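Local coordinates for NADH kinase POS5, mitochondrial (Saccharomyces cerevisiae, PDB 3AFO), which phosphorylates NADH and NAD(+) with ATP, with a twofold preference for NADH, and is a key source of the cellular reductant NADPH, at residues N39-V44 with T115-T120. Residues are numbered along the deposited sequence; the frame is centred on the assembly and turned at random.
Sequences NPLQNV and TDLLVT
Two neighbouring strands of the five-stranded parallel sheet in the N-terminal alpha/beta domain, 43-48 and 117-122, begin here side by side, and Asp116 ties their starting ends together. Its CG lies anti to the carbonyl carbon (chi1 -55°), which sends the carboxylate across to the backbone of the other segment. There OD2 accepts two amide N-H groups: Gln42 N, 3.0 Å from Asp116 OD2, comes in along the anti lone pair, while Asn43 N, 2.9 Å from the same oxygen, sits well above the carboxylate plane on a straighter bond (167°). The other oxygen, OD1, takes the N-H of Ser20, so both ends of this buried carboxylate are held. An alanine at Asp116 would take away the acceptor of the Gln42 and Asn43 amides, and would probably loosen the start of the strand pair.

The backbone answers in return, with Asn43 O receiving Asp116 N at 2.9 Å and, more weakly, Leu117 N. The side-chain amide of Asn43 lies nearly parallel to the carboxylate, 16° apart, but spends its polar atoms elsewhere, ND2 on Arg114 O and OD1 on Asn74 ND2. Leu41, with CG anti to its backbone N, crosses obliquely so that CD1 rests on the CB atoms of Asp116 and Leu117. Beyond the parallel bridge of Val44 with Leu117, Val44 CG1 meets Val119 CG2 at 3.6 Å.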
# COMPACT_ATOMS: atom_id res chain seq x y z
N ASN A 39 -42.12 -20.61 -15.98
CA ASN A 39 -43.09 -21.29 -15.12
C ASN A 39 -43.20 -20.48 -13.84
O ASN A 39 -42.19 -19.98 -13.35
CB ASN A 39 -42.65 -22.72 -14.75
CG ASN A 39 -41.92 -23.44 -15.87
OD1 ASN A 39 -42.03 -23.10 -17.04
ND2 ASN A 39 -41.16 -24.47 -15.50
N PRO A 40 -44.42 -20.34 -13.28
CA PRO A 40 -44.59 -19.59 -12.02
C PRO A 40 -43.67 -20.07 -10.88
O PRO A 40 -43.37 -21.26 -10.79
CB PRO A 40 -46.06 -19.82 -11.67
CG PRO A 40 -46.73 -20.06 -13.01
CD PRO A 40 -45.72 -20.85 -13.79
N LEU A 41 -43.23 -19.14 -10.05
CA LEU A 41 -42.39 -19.46 -8.90
C LEU A 41 -43.17 -20.29 -7.88
O LEU A 41 -44.24 -19.87 -7.45
CB LEU A 41 -41.89 -18.16 -8.24
CG LEU A 41 -41.28 -18.21 -6.83
CD1 LEU A 41 -40.06 -19.11 -6.80
CD2 LEU A 41 -40.93 -16.81 -6.34
N GLN A 42 -42.63 -21.44 -7.51
CA GLN A 42 -43.27 -22.31 -6.52
C GLN A 42 -42.33 -22.83 -5.42
O GLN A 42 -42.66 -22.70 -4.24
CB GLN A 42 -43.94 -23.51 -7.21
CG GLN A 42 -45.23 -23.18 -7.95
CD GLN A 42 -45.96 -24.45 -8.37
OE1 GLN A 42 -45.51 -25.18 -9.26
NE2 GLN A 42 -47.09 -24.72 -7.73
N ASN A 43 -41.20 -23.42 -5.81
CA ASN A 43 -40.30 -24.08 -4.87
C ASN A 43 -39.25 -23.12 -4.29
O ASN A 43 -38.27 -22.76 -4.96
CB ASN A 43 -39.59 -25.26 -5.53
CG ASN A 43 -40.55 -26.32 -6.09
OD1 ASN A 43 -41.76 -26.33 -5.79
ND2 ASN A 43 -40.01 -27.22 -6.90
N VAL A 44 -39.46 -22.71 -3.04
CA VAL A 44 -38.58 -21.74 -2.40
C VAL A 44 -37.73 -22.43 -1.33
O VAL A 44 -38.25 -22.88 -0.32
CB VAL A 44 -39.39 -20.57 -1.80
CG1 VAL A 44 -38.47 -19.54 -1.11
CG2 VAL A 44 -40.23 -19.88 -2.89
N THR A 115 -35.19 -26.58 -6.50
CA THR A 115 -35.23 -25.18 -6.10
C THR A 115 -35.44 -24.19 -7.26
O THR A 115 -34.66 -24.15 -8.20
CB THR A 115 -33.93 -24.82 -5.32
OG1 THR A 115 -33.85 -25.62 -4.13
CG2 THR A 115 -33.93 -23.35 -4.93
N ASP A 116 -36.50 -23.38 -7.18
CA ASP A 116 -36.70 -22.26 -8.11
C ASP A 116 -35.97 -21.01 -7.63
O ASP A 116 -35.53 -20.18 -8.43
CB ASP A 116 -38.19 -21.91 -8.26
CG ASP A 116 -39.07 -23.10 -8.68
OD1 ASP A 116 -38.53 -24.14 -9.14
OD2 ASP A 116 -40.31 -22.97 -8.53
N LEU A 117 -35.87 -20.86 -6.30
CA LEU A 117 -35.36 -19.65 -5.69
C LEU A 117 -34.68 -19.98 -4.37
O LEU A 117 -35.24 -20.71 -3.54
CB LEU A 117 -36.50 -18.65 -5.46
CG LEU A 117 -36.19 -17.30 -4.78
CD1 LEU A 117 -35.58 -16.33 -5.77
CD2 LEU A 117 -37.45 -16.70 -4.16
N LEU A 118 -33.48 -19.45 -4.19
CA LEU A 118 -32.75 -19.53 -2.94
C LEU A 118 -32.99 -18.24 -2.15
O LEU A 118 -32.74 -17.15 -2.65
CB LEU A 118 -31.24 -19.75 -3.19
CG LEU A 118 -30.27 -19.59 -1.99
CD1 LEU A 118 -30.54 -20.62 -0.89
CD2 LEU A 118 -28.79 -19.65 -2.43
N VAL A 119 -33.48 -18.38 -0.91
CA VAL A 119 -33.66 -17.26 -0.00
C VAL A 119 -32.73 -17.47 1.20
O VAL A 119 -32.78 -18.50 1.85
CB VAL A 119 -35.13 -17.14 0.50
CG1 VAL A 119 -35.24 -16.08 1.58
CG2 VAL A 119 -36.09 -16.81 -0.67
N THR A 120 -31.87 -16.49 1.46
CA THR A 120 -30.93 -16.57 2.58
C THR A 120 -31.30 -15.58 3.70
O THR A 120 -31.68 -14.44 3.45
CB THR A 120 -29.46 -16.33 2.12
OG1 THR A 120 -29.38 -15.03 1.53
CG2 THR A 120 -29.04 -17.37 1.07